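Side-chain contacts in maleylacetate reductase (Agrobacterium tumefaciens, PDB 3HL0), which probably reduces maleylacetate to 3-oxoadipate with NADH, as an NAD-binding member of the iron-containing alcohol dehydrogenase family: residues A[26-31]-A[150-155]; A[119-124]-A[159-164]; A[169-174]-A[300-305]; A[202-207]-A[218-223]. One frame throughout, in Å; residues are numbered along the deposited sequence.

Contact 1 of 4, residues A[26-31]-A[150-155]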
# COMPACT_ATOMS: atom_id res chain seq x y z
N ALA A 26 -17.34 -4.33 23.64
CA ALA A 26 -17.59 -3.89 25.00
C ALA A 26 -17.55 -5.02 26.03
O ALA A 26 -16.90 -4.89 27.05
CB ALA A 26 -18.94 -3.14 25.08
N GLU A 27 -18.26 -6.12 25.74
CA GLU A 27 -18.27 -7.34 26.57
C GLU A 27 -16.85 -7.81 26.89
O GLU A 27 -16.52 -8.12 28.03
CB GLU A 27 -18.99 -8.49 25.85
CG GLU A 27 -20.49 -8.30 25.62
CD GLU A 27 -21.17 -9.59 25.14
OE1 GLU A 27 -20.46 -10.48 24.62
OE2 GLU A 27 -22.41 -9.71 25.29
N GLU A 28 -16.01 -7.87 25.85
CA GLU A 28 -14.65 -8.37 25.98
C GLU A 28 -13.77 -7.45 26.80
O GLU A 28 -12.91 -7.90 27.57
CB GLU A 28 -14.05 -8.64 24.59
CG GLU A 28 -14.83 -9.74 23.85
CD GLU A 28 -14.76 -11.08 24.57
OE1 GLU A 28 -13.70 -11.42 25.16
OE2 GLU A 28 -15.77 -11.81 24.51
N ILE A 29 -13.97 -6.14 26.65
CA ILE A 29 -13.23 -5.17 27.47
C ILE A 29 -13.59 -5.42 28.94
O ILE A 29 -12.71 -5.51 29.81
CB ILE A 29 -13.49 -3.70 27.04
CG1 ILE A 29 -12.89 -3.45 25.65
CG2 ILE A 29 -12.94 -2.64 28.08
CD1 ILE A 29 -13.34 -2.10 25.04
N ARG A 30 -14.88 -5.54 29.20
CA ARG A 30 -15.35 -5.73 30.58
C ARG A 30 -14.83 -7.03 31.19
O ARG A 30 -14.45 -7.06 32.37
CB ARG A 30 -16.87 -5.64 30.64
CG ARG A 30 -17.38 -4.22 30.44
CD ARG A 30 -18.85 -4.13 30.77
NE ARG A 30 -19.48 -2.97 30.14
CZ ARG A 30 -20.23 -3.03 29.03
NH1 ARG A 30 -20.76 -1.93 28.51
NH2 ARG A 30 -20.44 -4.20 28.44
N ARG A 31 -14.78 -8.08 30.36
CA ARG A 31 -14.35 -9.42 30.78
C ARG A 31 -12.89 -9.45 31.25
O ARG A 31 -12.53 -10.23 32.14
CB ARG A 31 -14.60 -10.42 29.65
CG ARG A 31 -14.40 -11.88 30.00
CD ARG A 31 -14.84 -12.79 28.86
NE ARG A 31 -14.66 -14.20 29.21
CZ ARG A 31 -15.61 -14.97 29.75
NH1 ARG A 31 -16.82 -14.47 30.00
NH2 ARG A 31 -15.34 -16.23 30.05
N VAL A 150 -6.80 -11.21 23.48
CA VAL A 150 -8.12 -11.56 22.98
C VAL A 150 -8.15 -11.28 21.47
O VAL A 150 -7.61 -10.27 21.04
CB VAL A 150 -9.24 -10.73 23.68
CG1 VAL A 150 -10.58 -11.02 23.08
CG2 VAL A 150 -9.24 -10.96 25.20
N VAL A 151 -8.76 -12.17 20.69
CA VAL A 151 -8.92 -11.89 19.27
C VAL A 151 -10.40 -12.04 18.95
O VAL A 151 -11.02 -13.01 19.40
CB VAL A 151 -8.15 -12.92 18.43
CG1 VAL A 151 -8.32 -12.64 16.94
CG2 VAL A 151 -6.68 -12.92 18.80
N ILE A 152 -10.98 -11.04 18.26
CA ILE A 152 -12.38 -11.08 17.84
C ILE A 152 -12.38 -11.19 16.33
O ILE A 152 -12.00 -10.25 15.63
CB ILE A 152 -13.13 -9.81 18.32
CG1 ILE A 152 -13.11 -9.77 19.84
CG2 ILE A 152 -14.58 -9.79 17.81
CD1 ILE A 152 -13.81 -8.50 20.38
N TYR A 153 -12.81 -12.33 15.82
CA TYR A 153 -12.89 -12.55 14.38
C TYR A 153 -14.32 -12.32 13.90
O TYR A 153 -15.25 -13.10 14.22
CB TYR A 153 -12.51 -13.99 14.03
CG TYR A 153 -11.02 -14.27 14.04
CD1 TYR A 153 -10.18 -13.69 13.08
CD2 TYR A 153 -10.47 -15.16 14.97
CE1 TYR A 153 -8.80 -13.99 13.06
CE2 TYR A 153 -9.14 -15.45 14.96
CZ TYR A 153 -8.30 -14.88 14.01
OH TYR A 153 -6.98 -15.19 14.03
N ASP A 154 -14.48 -11.26 13.11
CA ASP A 154 -15.79 -10.89 12.60
C ASP A 154 -15.73 -10.82 11.07
O ASP A 154 -15.25 -9.83 10.53
CB ASP A 154 -16.20 -9.54 13.17
CG ASP A 154 -17.59 -9.08 12.70
OD1 ASP A 154 -18.17 -9.70 11.79
OD2 ASP A 154 -18.13 -8.14 13.33
N ALA A 155 -16.17 -11.89 10.41
CA ALA A 155 -15.97 -11.97 8.95
C ALA A 155 -16.70 -10.81 8.21
O ALA A 155 -16.32 -10.47 7.09
CB ALA A 155 -16.41 -13.29 8.42
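The carboxylate of Glu28 is the flat group that meets strand 150-153: CG1 of Val150 approaches it obliquely, off the carboxylate plane and beyond OE1, which it touches at 3.8 Å in van der Waals contact. The ring of Tyr153, on the same strand, takes no part in the touch with the helix. It carries CG1 of Val151 over one face, 3.5 Å above the plane and displaced toward the rim, and meets the ring of Trp226 with the planes inclined by about 55°.

Across the contact itself the work is done by three side chains. Glu28 bends at chi2 (-63°), which brings CG across CD1 of Ile152 at a slant, 3.8 Å away, and swings the acid group round to Val150. Ile152 is stretched out (chi2 179°), so that CD1 reaches the helix. Val150 and Ile152, alternate residues of a beta strand, face helix 25-31 together, and their branched shapes suit both the strand and the surface between sheet and helix. The strand lies inside the parallel sheet of the N-terminal nucleotide-binding region, between strands 15-17 and 113-118.

A buried glutamate needs partners: both carboxylate oxygens are hydrogen-bonded, OE1 in a salt bridge to NE of Arg14. Glu28 thus serves two surroundings: its CG methylene packs against Ile152, while the nearby arginine probably stabilises the ionised carboxylate.

Contact 2 of 4, residues A[119-124]-A[159-164]. With NAD (nicotinamide-adenine-dinucleotide), chain D.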
# COMPACT_ATOMS: atom_id res chain seq x y z
N THR A 119 -8.55 -7.90 10.16
CA THR A 119 -9.36 -7.68 8.96
C THR A 119 -8.63 -8.15 7.71
O THR A 119 -9.07 -7.87 6.60
CB THR A 119 -9.79 -6.20 8.83
OG1 THR A 119 -8.60 -5.37 8.70
CG2 THR A 119 -10.60 -5.73 10.10
N THR A 120 -7.48 -8.81 7.89
CA THR A 120 -6.80 -9.49 6.76
C THR A 120 -6.51 -10.91 7.18
O THR A 120 -7.03 -11.40 8.20
CB THR A 120 -5.48 -8.81 6.31
OG1 THR A 120 -4.45 -9.04 7.29
CG2 THR A 120 -5.66 -7.30 6.07
N TYR A 121 -5.67 -11.60 6.40
CA TYR A 121 -5.34 -12.99 6.66
C TYR A 121 -3.93 -13.19 7.18
O TYR A 121 -3.42 -14.29 7.24
CB TYR A 121 -5.58 -13.83 5.39
CG TYR A 121 -7.01 -13.66 4.84
CD1 TYR A 121 -8.12 -13.70 5.71
CD2 TYR A 121 -7.24 -13.43 3.47
CE1 TYR A 121 -9.42 -13.53 5.22
CE2 TYR A 121 -8.52 -13.25 2.97
CZ TYR A 121 -9.61 -13.31 3.86
OH TYR A 121 -10.86 -13.13 3.33
N ALA A 122 -3.30 -12.10 7.60
CA ALA A 122 -1.87 -12.14 8.03
C ALA A 122 -1.62 -13.06 9.23
O ALA A 122 -0.55 -13.68 9.31
CB ALA A 122 -1.38 -10.69 8.37
N GLY A 123 -2.57 -13.09 10.18
CA GLY A 123 -2.41 -14.02 11.31
C GLY A 123 -1.58 -13.53 12.49
O GLY A 123 -1.40 -14.29 13.44
N SER A 124 -1.07 -12.29 12.43
CA SER A 124 -0.23 -11.73 13.54
C SER A 124 -0.94 -11.76 14.88
O SER A 124 -0.29 -11.83 15.95
CB SER A 124 0.07 -10.27 13.21
OG SER A 124 1.00 -9.72 14.14
N LEU A 159 -15.55 -8.21 4.39
CA LEU A 159 -16.27 -8.16 3.12
C LEU A 159 -15.64 -7.07 2.25
O LEU A 159 -15.57 -7.23 1.01
CB LEU A 159 -17.77 -7.86 3.31
CG LEU A 159 -18.59 -8.99 4.01
CD1 LEU A 159 -19.93 -8.44 4.48
CD2 LEU A 159 -18.81 -10.19 3.14
N GLY A 160 -15.14 -6.02 2.90
CA GLY A 160 -14.56 -4.87 2.20
C GLY A 160 -13.08 -4.98 1.89
O GLY A 160 -12.47 -4.02 1.37
N LEU A 161 -12.50 -6.15 2.17
CA LEU A 161 -11.06 -6.30 1.90
C LEU A 161 -10.93 -6.47 0.38
O LEU A 161 -11.53 -7.36 -0.21
CB LEU A 161 -10.51 -7.50 2.66
CG LEU A 161 -9.00 -7.78 2.52
CD1 LEU A 161 -8.11 -6.66 3.09
CD2 LEU A 161 -8.65 -9.20 3.16
N PRO A 162 -10.14 -5.61 -0.29
CA PRO A 162 -10.11 -5.69 -1.75
C PRO A 162 -9.64 -7.05 -2.24
O PRO A 162 -8.90 -7.77 -1.51
CB PRO A 162 -9.09 -4.60 -2.13
CG PRO A 162 -9.20 -3.56 -1.03
CD PRO A 162 -9.40 -4.44 0.23
N VAL A 163 -10.10 -7.43 -3.43
CA VAL A 163 -9.83 -8.75 -3.95
C VAL A 163 -8.33 -9.04 -4.07
O VAL A 163 -7.89 -10.12 -3.67
CB VAL A 163 -10.53 -8.99 -5.27
CG1 VAL A 163 -10.04 -10.26 -5.91
CG2 VAL A 163 -12.06 -9.10 -5.03
N ALA A 164 -7.56 -8.11 -4.62
CA ALA A 164 -6.13 -8.42 -4.85
C ALA A 164 -5.38 -8.72 -3.54
O ALA A 164 -4.69 -9.76 -3.49
CB ALA A 164 -5.46 -7.27 -5.64
PA NAD D . -1.50 -4.31 6.24
O1A NAD D . -1.91 -4.45 7.66
O2A NAD D . -0.23 -3.62 5.94
O5B NAD D . -2.75 -3.74 5.42
C5B NAD D . -2.53 -3.26 4.09
C4B NAD D . -3.61 -2.22 3.80
O4B NAD D . -4.87 -2.87 3.73
C3B NAD D . -3.68 -1.15 4.91
O3B NAD D . -3.82 0.18 4.37
C2B NAD D . -4.93 -1.57 5.65
O2B NAD D . -5.59 -0.50 6.30
C1B NAD D . -5.81 -2.18 4.54
N9A NAD D . -6.81 -3.14 5.05
C8A NAD D . -6.59 -4.22 5.89
N7A NAD D . -7.77 -4.85 6.10
C5A NAD D . -8.76 -4.19 5.43
C6A NAD D . -10.13 -4.41 5.32
N6A NAD D . -10.75 -5.56 5.68
N1A NAD D . -10.84 -3.49 4.54
C2A NAD D . -10.21 -2.45 3.89
N3A NAD D . -8.86 -2.24 3.99
C4A NAD D . -8.15 -3.12 4.76
O3 NAD D . -1.31 -5.77 5.54
PN NAD D . -1.03 -7.23 6.20
O1N NAD D . -0.54 -8.06 5.06
O2N NAD D . -2.26 -7.59 6.90
O5D NAD D . 0.17 -7.03 7.23
C5D NAD D . 1.52 -6.91 6.81
C4D NAD D . 2.34 -6.52 8.03
O4D NAD D . 2.09 -7.47 9.06
C3D NAD D . 3.83 -6.60 7.72
O3D NAD D . 4.50 -5.59 8.49
C2D NAD D . 4.20 -7.99 8.20
O2D NAD D . 5.58 -8.16 8.50
C1D NAD D . 3.31 -8.11 9.42
N1N NAD D . 3.04 -9.49 9.81
C2N NAD D . 3.44 -9.87 11.05
C3N NAD D . 3.21 -11.16 11.47
C7N NAD D . 3.66 -11.44 12.84
O7N NAD D . 3.35 -12.68 13.28
N7N NAD D . 4.33 -10.52 13.58
C4N NAD D . 2.52 -12.12 10.66
C5N NAD D . 2.12 -11.72 9.38
C6N NAD D . 2.39 -10.40 8.97
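Leu161 is wedged between the cofactor and the loop 119-124, and here the packing is tight. With CG anti to the backbone N (chi1 -178°), the leucine spreads its two methyls in different directions. CD1 lies over one face of the adenine, 3.5 Å from C5A of NAD, a CH-pi contact, and also meets CG2 of Thr120 at 3.9 Å. CD2 comes over one face of the Tyr121 ring, 4.1 Å from CE2. A branched, apolar residue can fill both places at once.

Polar bonds fix the loop around this wedge. Thr119 O accepts a hydrogen bond from N6A of NAD at 3.0 Å, and the angle at the hydrogen, 156°, is fairly straight. Thr120 divides its labour: OG1 donates to O2N of the NAD diphosphate at 2.7 Å, whereas CG2 turns to the adenine. The same OG1 accepts from Ala122 N at 3.3 Å, forming an ST turn that holds the hydroxyl in position. Beyond the leucine, Tyr121 OH is bonded to Arg218 NH1.

The packing eases along the rest of 159-164. CB of Leu159 is directed away from the loop, and Gly160 and Pro162 are partly exposed. Pro162, the N-cap residue of helix 163-180, leans instead on Leu309 of the second subunit, and Ala164 is exposed.

A threonine-rich loop following a strand of the parallel sheet, together with an apolar side chain against one face of the adenine, forms part of the NAD pocket of this iron-containing alcohol dehydrogenase fold, on the adenine and diphosphate side.

Contact 3 of 4, residues A[169-174]-A[300-305]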
# COMPACT_ATOMS: atom_id res chain seq x y z
N SER A 169 -2.79 -11.86 0.70
CA SER A 169 -2.77 -12.10 2.12
C SER A 169 -3.18 -13.55 2.41
O SER A 169 -2.64 -14.17 3.33
CB SER A 169 -3.75 -11.12 2.82
OG SER A 169 -3.69 -11.27 4.27
N GLY A 170 -4.11 -14.10 1.61
CA GLY A 170 -4.55 -15.52 1.79
C GLY A 170 -3.37 -16.43 1.53
O GLY A 170 -3.16 -17.41 2.26
N LEU A 171 -2.56 -16.13 0.49
CA LEU A 171 -1.35 -16.93 0.26
C LEU A 171 -0.30 -16.77 1.36
O LEU A 171 0.42 -17.73 1.67
CB LEU A 171 -0.75 -16.65 -1.15
CG LEU A 171 -1.62 -17.14 -2.30
CD1 LEU A 171 -1.17 -16.41 -3.60
CD2 LEU A 171 -1.49 -18.65 -2.47
N ASN A 172 -0.20 -15.56 1.96
CA ASN A 172 0.66 -15.35 3.13
C ASN A 172 0.25 -16.27 4.29
O ASN A 172 1.10 -16.89 4.95
CB ASN A 172 0.57 -13.85 3.55
CG ASN A 172 1.50 -13.45 4.70
OD1 ASN A 172 2.47 -14.13 5.07
ND2 ASN A 172 1.22 -12.29 5.25
N ALA A 173 -1.05 -16.39 4.52
CA ALA A 173 -1.54 -17.33 5.55
C ALA A 173 -1.12 -18.75 5.20
O ALA A 173 -0.58 -19.49 6.05
CB ALA A 173 -3.10 -17.24 5.65
N MSE A 174 -1.38 -19.14 3.97
CA MSE A 174 -1.04 -20.51 3.53
C MSE A 174 0.45 -20.80 3.72
O MSE A 174 0.84 -21.93 4.06
CB MSE A 174 -1.42 -20.75 2.07
CG MSE A 174 -2.92 -20.75 1.93
SE MSE A 174 -3.52 -20.91 0.11
CE MSE A 174 -2.72 -22.53 -0.34
N LEU A 300 -6.06 -17.63 -8.67
CA LEU A 300 -6.48 -16.47 -7.88
C LEU A 300 -6.10 -15.15 -8.54
O LEU A 300 -6.49 -14.08 -8.08
CB LEU A 300 -5.82 -16.50 -6.48
CG LEU A 300 -5.98 -17.76 -5.65
CD1 LEU A 300 -5.32 -17.49 -4.31
CD2 LEU A 300 -7.49 -18.13 -5.47
N GLY A 301 -5.29 -15.24 -9.60
CA GLY A 301 -4.74 -14.05 -10.24
C GLY A 301 -3.68 -13.30 -9.44
O GLY A 301 -3.49 -12.10 -9.61
N ALA A 302 -3.00 -14.00 -8.54
CA ALA A 302 -1.97 -13.36 -7.74
C ALA A 302 -0.71 -13.10 -8.58
O ALA A 302 -0.46 -13.79 -9.60
CB ALA A 302 -1.60 -14.29 -6.55
N PRO A 303 0.09 -12.11 -8.19
CA PRO A 303 1.36 -11.92 -8.89
C PRO A 303 2.24 -13.16 -8.80
O PRO A 303 2.20 -13.89 -7.81
CB PRO A 303 2.01 -10.76 -8.15
CG PRO A 303 1.38 -10.76 -6.76
CD PRO A 303 -0.05 -11.24 -7.02
N SER A 304 3.03 -13.40 -9.85
CA SER A 304 3.79 -14.64 -9.92
C SER A 304 5.27 -14.40 -10.17
O SER A 304 6.02 -15.35 -10.16
CB SER A 304 3.22 -15.52 -11.02
OG SER A 304 3.30 -14.81 -12.26
N SER A 305 5.70 -13.16 -10.37
CA SER A 305 7.16 -12.95 -10.58
C SER A 305 7.72 -11.85 -9.71
O SER A 305 7.04 -10.87 -9.35
CB SER A 305 7.47 -12.63 -12.06
OG SER A 305 7.24 -11.26 -12.31
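Leu171 points its CG away from its own carbonyl carbon (chi1 -68°) and continues with chi2 at 161°, a common helical leucine shape that carries its branch outward from helix 163-180 to Leu300 and Ala302. All of this lies in the helical C-terminal domain of the iron-containing alcohol dehydrogenases. Leu300 holds its own chain extended in chi2 (-177°), which carries CD1 outward to Leu171. The segment 300-305 begins with a Schellman motif closing helix 289-300: Gly301 takes a positive phi of 71°, a conformation glycine adopts readily, and the chain turns there, so that Leu300 before it and Ala302 after it both face the same leucine.

Leu171 also touches Phe296 and Ala297 of helix 289-300 and Ala260 of helix 255-271, and Pro303 extends the join by resting on Thr168. Apolar residues of different size suit the site, because the helix and the turn are separated unevenly: the larger Leu300 is met at the branch point, while a single methyl suffices at position 302. CG of Leu171 is 4.2 Å from CD1 of Leu300, and its CD1 stands closer, 3.7 Å from CB of Ala302.

Contact 4 of 4, residues A[202-207]-A[218-223]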
# COMPACT_ATOMS: atom_id res chain seq x y z
N ILE A 202 -7.77 -22.96 0.48
CA ILE A 202 -7.85 -23.47 -0.92
C ILE A 202 -9.32 -23.50 -1.36
O ILE A 202 -9.63 -23.16 -2.51
CB ILE A 202 -7.12 -24.82 -1.05
CG1 ILE A 202 -5.63 -24.56 -0.96
CG2 ILE A 202 -7.40 -25.53 -2.36
CD1 ILE A 202 -4.79 -25.89 -0.77
N GLU A 203 -10.21 -23.83 -0.44
CA GLU A 203 -11.63 -23.79 -0.72
C GLU A 203 -12.17 -22.38 -0.90
O GLU A 203 -12.93 -22.11 -1.87
CB GLU A 203 -12.39 -24.51 0.41
CG GLU A 203 -13.88 -24.56 0.14
CD GLU A 203 -14.61 -25.42 1.15
OE1 GLU A 203 -15.20 -24.85 2.08
OE2 GLU A 203 -14.57 -26.67 1.01
N ALA A 204 -11.81 -21.49 0.02
CA ALA A 204 -12.43 -20.18 0.16
C ALA A 204 -11.90 -19.15 -0.81
O ALA A 204 -12.69 -18.36 -1.33
CB ALA A 204 -12.32 -19.63 1.58
N LEU A 205 -10.58 -19.08 -1.03
CA LEU A 205 -10.05 -17.94 -1.81
C LEU A 205 -10.60 -17.84 -3.24
O LEU A 205 -10.91 -16.73 -3.63
CB LEU A 205 -8.50 -17.96 -1.81
CG LEU A 205 -7.94 -17.67 -0.41
CD1 LEU A 205 -6.41 -17.96 -0.39
CD2 LEU A 205 -8.21 -16.22 0.08
N PRO A 206 -10.77 -18.97 -3.98
CA PRO A 206 -11.35 -18.84 -5.34
C PRO A 206 -12.78 -18.31 -5.32
O PRO A 206 -13.19 -17.57 -6.26
CB PRO A 206 -11.35 -20.28 -5.87
CG PRO A 206 -10.17 -20.92 -5.12
CD PRO A 206 -10.34 -20.36 -3.73
N VAL A 207 -13.53 -18.66 -4.27
CA VAL A 207 -14.90 -18.13 -4.08
C VAL A 207 -14.91 -16.67 -3.73
O VAL A 207 -15.68 -15.87 -4.31
CB VAL A 207 -15.69 -18.95 -3.05
CG1 VAL A 207 -17.16 -18.39 -2.91
CG2 VAL A 207 -15.73 -20.41 -3.52
N ARG A 218 -16.06 -15.72 3.07
CA ARG A 218 -15.28 -14.88 3.98
C ARG A 218 -15.08 -15.55 5.34
O ARG A 218 -13.99 -15.50 5.90
CB ARG A 218 -15.86 -13.47 4.13
CG ARG A 218 -15.72 -12.59 2.86
CD ARG A 218 -14.26 -12.27 2.51
NE ARG A 218 -14.26 -11.21 1.50
CZ ARG A 218 -13.19 -10.57 1.07
NH1 ARG A 218 -11.96 -10.92 1.49
NH2 ARG A 218 -13.35 -9.57 0.21
N GLU A 219 -16.13 -16.18 5.87
CA GLU A 219 -15.98 -16.86 7.15
C GLU A 219 -14.94 -17.96 7.06
O GLU A 219 -14.07 -18.09 7.96
CB GLU A 219 -17.35 -17.43 7.60
CG GLU A 219 -18.30 -16.32 8.04
CD GLU A 219 -19.65 -16.88 8.46
OE1 GLU A 219 -20.01 -17.97 7.96
OE2 GLU A 219 -20.32 -16.25 9.29
N THR A 220 -15.01 -18.74 5.99
CA THR A 220 -14.14 -19.88 5.81
C THR A 220 -12.70 -19.36 5.68
O THR A 220 -11.78 -19.92 6.29
CB THR A 220 -14.57 -20.70 4.59
OG1 THR A 220 -15.89 -21.21 4.87
CG2 THR A 220 -13.64 -21.86 4.37
N ALA A 221 -12.51 -18.30 4.89
CA ALA A 221 -11.11 -17.82 4.75
C ALA A 221 -10.56 -17.26 6.07
O ALA A 221 -9.39 -17.41 6.37
CB ALA A 221 -11.04 -16.74 3.68
N LEU A 222 -11.39 -16.56 6.85
CA LEU A 222 -10.92 -16.02 8.10
C LEU A 222 -10.58 -17.14 9.13
O LEU A 222 -9.60 -17.06 9.86
CB LEU A 222 -11.97 -15.06 8.64
CG LEU A 222 -11.49 -14.16 9.76
CD1 LEU A 222 -10.22 -13.29 9.47
CD2 LEU A 222 -12.63 -13.22 10.15
N TYR A 223 -11.43 -18.17 9.16
CA TYR A 223 -11.16 -19.35 9.97
C TYR A 223 -9.82 -19.96 9.54
O TYR A 223 -9.00 -20.30 10.41
CB TYR A 223 -12.29 -20.32 9.72
CG TYR A 223 -12.04 -21.77 10.08
CD1 TYR A 223 -11.98 -22.16 11.43
CD2 TYR A 223 -11.90 -22.73 9.09
CE1 TYR A 223 -11.77 -23.52 11.76
CE2 TYR A 223 -11.70 -24.08 9.40
CZ TYR A 223 -11.65 -24.45 10.75
OH TYR A 223 -11.48 -25.77 11.07
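Ala204 and Ala221 meet where two successive helices, 188-210 and 215-234, cross in a helical hairpin. Their apolar contact is the heart of the interface: the two CB atoms are 3.8 Å apart, and CB of Ala204 also lies 3.6 Å from the backbone N of Ala221. Thr220 adds its methyl, CG2, at 3.8 Å from CB of Ala204. Its chi1 of -64° sets OG1 beside the backbone N and CG2 anti to that N, the branch that leans toward helix 188-210.

Two polar side chains here look to their own helices. OG1 of Thr220 is bonded to the carbonyl O of Gly216, one turn earlier, which satisfies the hydroxyl and leaves the methyl to do the packing. Glu203, exposed to solvent, runs its extended chain across Thr220 at about a right angle and brings OE1 to 4.1 Å from CG2; its OE2 has a long, weak ion pair with Arg199.

CB of Arg218 is directed away from 202-207; its NE bonds Pro212 O, and its other nitrogens reach Ser166 OG and Leu161 O. The axes of the two short segments approach to 8.2 Å and run 135° apart, nearer antiparallel than parallel. Small side chains permit that closeness. Between 202-207 and 218-223 the touch is van der Waals and largely apolar, while Tyr223 OH and Glu196 OE2 supply a polar tie between the same helices.

Overall arrangement
Contact 1 ties a helix to the parallel sheet of the N-terminal domain, while contacts 3 and 4 touch each other in the helical C-terminal domain, Met174 on Ile202 and Leu300 on Leu205 and Pro206. Contact 2 joins the two regions: its first segment follows strand 113-118, its second leads into helix 163-180, which contact 3 also uses. The centres of contacts 2, 3 and 4 are 11 to 13 Å apart, those of contacts 1 and 3 29 Å. Along the chain, contacts 1 and 2 interleave, and contact 4 is nested within the loop closed by contact 3. Ser169 and Arg218 connect the NAD-binding loops to the helical domain, and Ala155 packs on Glu219. Contact 2 thus holds NAD where the nucleotide-binding sheet domain meets the helices.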